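Local coordinates for protein polyketide biosynthesis 3-hydroxy-3-methylglutaryl-ACP synthase PksG (Bacillus subtilis, PDB 4YXQ) that catalyses the aldol condensation of an acetyl group on an acyl carrier protein with a carrier-bound beta-ketothioester intermediate during biosynthesis of the antibiotic bacillaene, at residues G5-N10 / A174-E179; I74-T79 / A136-I141; Q185-A190 / F334-T339. All coordinates share one frame; numbering follows the deposited sequence.

Interaction 1. Residues G5-N10 / A174-E179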
# COMPACT_ATOMS: atom_id res chain seq x y z
N GLY A 5 -12.97 7.53 13.75
CA GLY A 5 -11.61 7.99 13.99
C GLY A 5 -10.88 7.14 14.99
O GLY A 5 -11.16 5.95 15.16
N ILE A 6 -9.98 7.77 15.73
CA ILE A 6 -9.08 7.05 16.58
C ILE A 6 -9.77 6.76 17.90
O ILE A 6 -10.25 7.67 18.55
CB ILE A 6 -7.82 7.88 16.85
CG1 ILE A 6 -7.18 8.33 15.53
CG2 ILE A 6 -6.87 7.08 17.70
CD1 ILE A 6 -5.87 9.05 15.68
N GLU A 7 -9.85 5.48 18.26
CA GLU A 7 -10.36 5.05 19.55
C GLU A 7 -9.21 4.87 20.49
O GLU A 7 -9.37 5.01 21.68
CB GLU A 7 -11.15 3.74 19.42
CG GLU A 7 -12.28 3.82 18.41
CD GLU A 7 -13.35 2.73 18.56
OE1 GLU A 7 -13.04 1.62 19.06
OE2 GLU A 7 -14.49 2.98 18.11
N ALA A 8 -8.04 4.58 19.96
CA ALA A 8 -6.82 4.46 20.78
C ALA A 8 -5.60 4.47 19.89
O ALA A 8 -5.67 4.11 18.73
CB ALA A 8 -6.84 3.17 21.56
N MET A 9 -4.47 4.82 20.48
CA MET A 9 -3.28 5.10 19.75
C MET A 9 -2.08 4.93 20.67
O MET A 9 -2.08 5.42 21.80
CB MET A 9 -3.36 6.52 19.26
CG MET A 9 -2.15 7.07 18.56
SD MET A 9 -2.54 8.78 18.09
CE MET A 9 -1.40 8.81 16.74
N ASN A 10 -1.04 4.25 20.20
CA ASN A 10 0.11 4.05 21.03
C ASN A 10 1.38 4.01 20.22
O ASN A 10 1.37 3.67 19.05
CB ASN A 10 -0.05 2.78 21.84
CG ASN A 10 1.11 2.54 22.81
OD1 ASN A 10 1.53 3.43 23.53
ND2 ASN A 10 1.66 1.35 22.77
N ALA A 174 0.66 2.79 16.32
CA ALA A 174 -0.49 1.96 16.02
C ALA A 174 -1.72 2.72 16.36
O ALA A 174 -1.78 3.37 17.42
CB ALA A 174 -0.45 0.69 16.87
N VAL A 175 -2.71 2.63 15.49
CA VAL A 175 -3.86 3.47 15.60
C VAL A 175 -5.07 2.62 15.41
O VAL A 175 -5.28 2.10 14.34
CB VAL A 175 -3.85 4.53 14.49
CG1 VAL A 175 -5.04 5.47 14.65
CG2 VAL A 175 -2.56 5.33 14.54
N LEU A 176 -5.88 2.50 16.43
CA LEU A 176 -7.13 1.73 16.34
C LEU A 176 -8.21 2.70 15.95
O LEU A 176 -8.40 3.71 16.63
CB LEU A 176 -7.48 1.10 17.68
CG LEU A 176 -8.74 0.25 17.74
CD1 LEU A 176 -8.53 -1.07 17.04
CD2 LEU A 176 -9.11 -0.01 19.20
N VAL A 177 -8.90 2.40 14.87
CA VAL A 177 -9.91 3.27 14.29
C VAL A 177 -11.27 2.59 14.41
O VAL A 177 -11.40 1.39 14.16
CB VAL A 177 -9.63 3.47 12.78
CG1 VAL A 177 -10.64 4.41 12.17
CG2 VAL A 177 -8.22 4.01 12.57
N GLY A 178 -12.29 3.37 14.73
CA GLY A 178 -13.63 2.83 14.93
C GLY A 178 -14.70 3.88 15.13
O GLY A 178 -14.47 5.08 14.93
N GLU A 179 -15.86 3.42 15.58
CA GLU A 179 -17.10 4.21 15.60
C GLU A 179 -17.32 5.08 16.85
O GLU A 179 -18.25 5.87 16.85
CB GLU A 179 -18.31 3.28 15.37
CG GLU A 179 -18.27 2.61 14.00
CD GLU A 179 -19.46 1.73 13.67
OE1 GLU A 179 -20.43 1.68 14.48
OE2 GLU A 179 -19.44 1.09 12.59
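Ile-6 overlaps Val-175 diagonally, its CG1 lying 3.7 Å from CG1 of Val-175, although its backbone partner in the antiparallel ladder is Val-177. The valine meets it with the branch anti to its own backbone N (chi1 -177°), while the other branch, CG2, is 4.3 Å from CE of Met-9, whose extended chain rises from the same face of the sheet. Val-177 completes that apolar face.

The ladder is interrupted once. Glu-7 and Ala-8 both face Leu-176, which is the signature of a classic beta bulge: Leu-176 O accepts a bond from Glu-7 N at 2.8 Å and a weak one from Ala-8 N at 3.5 Å. Beyond the bulge, Leu-176 N returns a bond to Ala-8 O, and Asn-10 and Ala-174 exchange a reciprocal pair. Before it, Gly-5 and Gly-178 do the same.

At the bulge the Glu-7 side chain sets off toward the opposite strand. Its CG stands anti to the carbonyl carbon (chi1 -56°), and the extended chain reaches over Gly-178, with Glu-7 CD 3.6 Å from Gly-178 CA. Gly-178 has no side chain to stand in the way, and the carboxylate lies directly against its backbone. OE2 accepts a bond from Asn-180 N, and OE1 forms a salt bridge with Lys-137, so both oxygens of this buried acid have partners.

Within the mixed sheet, strand 137-144 continues on the far side of 171-178, and 184-195 on the far side of 5-12. Helices 116-130 and 301-312 pack on the face of Ile-6, Met-9, Val-175 and Val-177, whereas helix 51-64 lies against Asn-10, Ala-174 and Leu-176. The sheet is thus sandwiched between helical layers, as in the thiolase fold.

Interaction 2. Residues I74-T79 / A136-I141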
# COMPACT_ATOMS: atom_id res chain seq x y z
N ILE A 74 -11.87 -6.19 14.85
CA ILE A 74 -10.80 -5.71 13.98
C ILE A 74 -10.79 -6.52 12.68
O ILE A 74 -10.42 -7.68 12.67
CB ILE A 74 -9.43 -5.74 14.66
CG1 ILE A 74 -9.42 -4.69 15.79
CG2 ILE A 74 -8.35 -5.41 13.65
CD1 ILE A 74 -8.26 -4.82 16.75
N GLU A 75 -11.18 -5.84 11.61
CA GLU A 75 -11.41 -6.46 10.30
C GLU A 75 -10.56 -5.86 9.17
O GLU A 75 -10.73 -6.21 8.01
CB GLU A 75 -12.90 -6.34 9.94
CG GLU A 75 -13.77 -7.29 10.72
CD GLU A 75 -15.24 -7.08 10.45
OE1 GLU A 75 -15.62 -6.53 9.38
OE2 GLU A 75 -16.04 -7.44 11.32
N LEU A 76 -9.68 -4.94 9.52
CA LEU A 76 -8.81 -4.29 8.56
C LEU A 76 -7.53 -3.96 9.28
O LEU A 76 -7.54 -3.27 10.30
CB LEU A 76 -9.46 -3.00 8.07
CG LEU A 76 -8.66 -2.14 7.09
CD1 LEU A 76 -8.35 -2.92 5.80
CD2 LEU A 76 -9.48 -0.89 6.79
N LEU A 77 -6.42 -4.47 8.75
CA LEU A 77 -5.08 -4.20 9.29
C LEU A 77 -4.23 -3.72 8.15
O LEU A 77 -3.85 -4.47 7.28
CB LEU A 77 -4.51 -5.46 9.90
CG LEU A 77 -3.06 -5.43 10.25
CD1 LEU A 77 -2.75 -4.43 11.34
CD2 LEU A 77 -2.64 -6.78 10.74
N ILE A 78 -3.95 -2.43 8.16
CA ILE A 78 -3.10 -1.83 7.19
C ILE A 78 -1.81 -1.44 7.88
O ILE A 78 -1.84 -0.74 8.89
CB ILE A 78 -3.75 -0.55 6.67
CG1 ILE A 78 -5.10 -0.88 6.05
CG2 ILE A 78 -2.81 0.16 5.70
CD1 ILE A 78 -5.91 0.33 5.61
N THR A 79 -0.67 -1.88 7.35
CA THR A 79 0.61 -1.35 7.87
C THR A 79 1.27 -0.46 6.83
O THR A 79 1.22 -0.70 5.63
CB THR A 79 1.54 -2.40 8.60
OG1 THR A 79 2.93 -2.23 8.23
CG2 THR A 79 1.15 -3.76 8.37
N ALA A 136 -17.50 -2.72 12.90
CA ALA A 136 -16.13 -3.15 12.65
C ALA A 136 -15.17 -2.06 13.05
O ALA A 136 -15.53 -0.89 13.13
CB ALA A 136 -15.91 -3.52 11.18
N LYS A 137 -13.94 -2.47 13.33
CA LYS A 137 -12.82 -1.59 13.66
C LYS A 137 -11.73 -1.87 12.65
O LYS A 137 -11.74 -2.89 11.98
CB LYS A 137 -12.28 -1.92 15.04
CG LYS A 137 -13.15 -1.49 16.20
CD LYS A 137 -12.77 -2.26 17.48
CE LYS A 137 -13.17 -1.55 18.78
NZ LYS A 137 -14.52 -0.93 18.74
N ALA A 138 -10.75 -0.98 12.58
CA ALA A 138 -9.54 -1.18 11.80
C ALA A 138 -8.34 -0.77 12.66
O ALA A 138 -8.49 -0.05 13.64
CB ALA A 138 -9.59 -0.31 10.58
N LEU A 139 -7.18 -1.26 12.27
CA LEU A 139 -5.95 -1.03 12.96
C LEU A 139 -4.93 -0.62 11.92
O LEU A 139 -4.64 -1.38 10.99
CB LEU A 139 -5.47 -2.30 13.65
CG LEU A 139 -4.16 -2.22 14.46
CD1 LEU A 139 -4.29 -1.20 15.56
CD2 LEU A 139 -3.77 -3.55 15.09
N VAL A 140 -4.39 0.58 12.04
CA VAL A 140 -3.47 1.08 11.06
C VAL A 140 -2.18 1.27 11.80
O VAL A 140 -2.15 1.88 12.87
CB VAL A 140 -3.95 2.39 10.48
CG1 VAL A 140 -2.95 2.92 9.47
CG2 VAL A 140 -5.35 2.22 9.86
N ILE A 141 -1.12 0.69 11.27
CA ILE A 141 0.16 0.69 11.95
C ILE A 141 1.22 1.27 11.04
O ILE A 141 1.57 0.61 10.07
CB ILE A 141 0.60 -0.74 12.38
CG1 ILE A 141 -0.35 -1.27 13.44
CG2 ILE A 141 2.01 -0.71 13.00
CD1 ILE A 141 -0.13 -2.72 13.82
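Leu-77 and Leu-139 lie side by side and point the same way, with CD1 of Leu-77 4.0 Å from CD2 of Leu-139. The match follows from their torsions: each has CG anti to the backbone N (chi1 168° and -179°), with nearly equal second torsions. The same CD1 of Leu-77 is also 4.0 Å from CD1 of Ile-141, whose CG1 branch takes the other course, anti to the carbonyl carbon. Leu-76 packs separately, its CB 3.7 Å from CB of Ala-138.

The strands run nearly parallel, and Leu-139 bonds through both N and O to strand 74-79, straddling Leu-77: its N donates to Leu-76 O at 2.8 Å and its O accepts from Ile-78 N at 3.1 Å. A beta bulge between Ile-74 and Leu-77 shifts the register by one. Glu-75 N nevertheless makes a straight bond to Lys-137 O (3.0 Å, 175° at the hydrogen). Extended beyond CG, the Glu-75 side chain brings OE1 to 3.5 Å from CB of Ala-136.

The contact changes character along its length, from aliphatic packing near Leu-77 and Ile-141 to a charged end at Glu-75. There Arg-73 bridges OE2, while OE1 meets Ser-133 and, on the second subunit, Arg-234 and Tyr-193. The two positive charges probably stabilise the carboxylate, and the bridge to Arg-234 links this strand pair to the neighbouring subunit.

Interaction 3. Residues Q185-A190 / F334-T339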
# COMPACT_ATOMS: atom_id res chain seq x y z
N GLN A 185 -11.79 12.21 16.81
CA GLN A 185 -12.95 12.02 15.95
C GLN A 185 -12.72 12.89 14.74
O GLN A 185 -12.67 14.11 14.85
CB GLN A 185 -14.26 12.47 16.65
CG GLN A 185 -15.49 12.28 15.77
CD GLN A 185 -16.81 12.67 16.43
OE1 GLN A 185 -17.11 12.26 17.57
NE2 GLN A 185 -17.61 13.43 15.71
N ILE A 186 -12.62 12.29 13.57
CA ILE A 186 -12.36 13.09 12.40
C ILE A 186 -13.59 13.86 11.96
O ILE A 186 -14.72 13.47 12.23
CB ILE A 186 -11.78 12.26 11.23
CG1 ILE A 186 -12.82 11.29 10.68
CG2 ILE A 186 -10.52 11.54 11.68
CD1 ILE A 186 -13.68 11.84 9.55
N ASP A 187 -13.33 14.97 11.28
CA ASP A 187 -14.34 15.80 10.64
C ASP A 187 -14.56 15.29 9.22
O ASP A 187 -13.72 15.49 8.34
CB ASP A 187 -13.83 17.23 10.59
CG ASP A 187 -13.66 17.82 11.97
OD1 ASP A 187 -14.61 17.70 12.77
OD2 ASP A 187 -12.60 18.44 12.26
N PRO A 188 -15.68 14.58 9.00
CA PRO A 188 -15.81 13.85 7.71
C PRO A 188 -15.88 14.78 6.53
O PRO A 188 -16.60 15.78 6.57
CB PRO A 188 -17.14 13.11 7.87
CG PRO A 188 -17.91 13.95 8.83
CD PRO A 188 -16.88 14.42 9.84
N GLY A 189 -15.04 14.51 5.53
CA GLY A 189 -14.98 15.32 4.33
C GLY A 189 -14.10 16.56 4.44
O GLY A 189 -13.86 17.24 3.46
N ALA A 190 -13.61 16.85 5.64
CA ALA A 190 -12.78 18.02 5.86
C ALA A 190 -11.36 17.61 5.54
O ALA A 190 -10.55 17.31 6.45
CB ALA A 190 -12.90 18.46 7.30
N PHE A 334 -4.18 17.50 4.35
CA PHE A 334 -4.46 18.24 5.58
C PHE A 334 -5.84 17.84 6.03
O PHE A 334 -6.77 17.85 5.27
CB PHE A 334 -4.37 19.75 5.40
CG PHE A 334 -4.70 20.51 6.65
CD1 PHE A 334 -3.73 20.82 7.57
CD2 PHE A 334 -6.00 20.88 6.92
CE1 PHE A 334 -4.04 21.48 8.73
CE2 PHE A 334 -6.33 21.54 8.09
CZ PHE A 334 -5.34 21.84 9.00
N TYR A 335 -5.96 17.46 7.29
CA TYR A 335 -7.21 17.04 7.82
C TYR A 335 -7.32 17.39 9.30
O TYR A 335 -6.31 17.76 9.92
CB TYR A 335 -7.40 15.54 7.58
CG TYR A 335 -6.30 14.63 8.06
CD1 TYR A 335 -6.46 13.85 9.21
CD2 TYR A 335 -5.12 14.51 7.36
CE1 TYR A 335 -5.46 12.98 9.65
CE2 TYR A 335 -4.11 13.67 7.80
CZ TYR A 335 -4.28 12.89 8.93
OH TYR A 335 -3.28 12.02 9.34
N SER A 336 -8.51 17.23 9.86
CA SER A 336 -8.75 17.66 11.21
C SER A 336 -9.69 16.75 11.98
O SER A 336 -10.49 15.98 11.39
CB SER A 336 -9.34 19.06 11.17
OG SER A 336 -10.66 19.00 10.67
N GLY A 337 -9.62 16.87 13.30
CA GLY A 337 -10.49 16.12 14.20
C GLY A 337 -10.62 16.79 15.58
O GLY A 337 -9.87 17.70 15.90
N ILE A 338 -11.54 16.27 16.38
CA ILE A 338 -11.75 16.70 17.74
C ILE A 338 -11.20 15.68 18.73
O ILE A 338 -11.43 14.50 18.54
CB ILE A 338 -13.26 16.82 18.02
CG1 ILE A 338 -13.90 17.90 17.16
CG2 ILE A 338 -13.53 17.14 19.48
CD1 ILE A 338 -15.35 17.58 16.87
N THR A 339 -10.51 16.11 19.78
CA THR A 339 -10.18 15.21 20.86
C THR A 339 -10.71 15.77 22.16
O THR A 339 -10.63 16.96 22.41
CB THR A 339 -8.68 14.90 21.02
OG1 THR A 339 -8.18 15.37 22.28
CG2 THR A 339 -7.87 15.45 19.88
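The flat carboxylate of Asp-187 takes a bond from Ser-336 OG on the anti lone pair of OD2, the one away from OD1, at 2.6 Å, while Ser-336 O sits off one face, 3.7 Å from Asp-187 CG. The two residues belong to an antiparallel strand pair in the mixed sheet of a thiolase-like fold. CD1 of Ile-338 comes to 4.2 Å from Asp-187 OD1, the side chains crossing at about a right angle. OD1 also forms a salt bridge with Arg-320, and Ser-336 OG bonds Tyr-231 OH. The Phe-334 ring stands edge-to-face with those of Phe-228, Tyr-231 and Phe-244.

The axes are 138° apart, and the first strand turns a corner through a type II beta turn, Asp-187 to Ala-190; the ladder is short. Gln-185 and Ile-338 exchange two backbone bonds, and Asp-187 N donates to Ser-336 O at 3.0 Å. Ser-336 OG sits between its backbone N and carbonyl carbon (chi1 70°), from where it reaches the acid.

Tyr-335 turns to helix 116-130, where its OH bonds Thr-118; its side chain is about 9 Å from that of His-250, probably an active-site proton donor/acceptor. Where the strands draw closest, Ile-186 CA stands 4.0 Å from CA of Gly-337.

Overall arrangement
All three interactions are buried and belong to one mixed sheet. Interactions 1 and 2 touch: strands 137-144 and 171-178 are neighbours, and Val-175 N and Val-177 N probably bond to Val-140 O and Ala-138 O. Interaction 3 joins strands on the other side of 5-12. The first contact is antiparallel with a bulge, the second parallel and mostly aliphatic, the third antiparallel and more polar, with several partly exposed residues. Interaction 2 has salt-bridge and hydrogen-bond links to the second subunit; no other chain touches interaction 1. Side chains of Thr-79 (interaction 2) and Tyr-335 (interaction 3) are about 10 and 9 Å from those of Glu-82 and His-250, inferred to be catalytic; interaction 1 is remote.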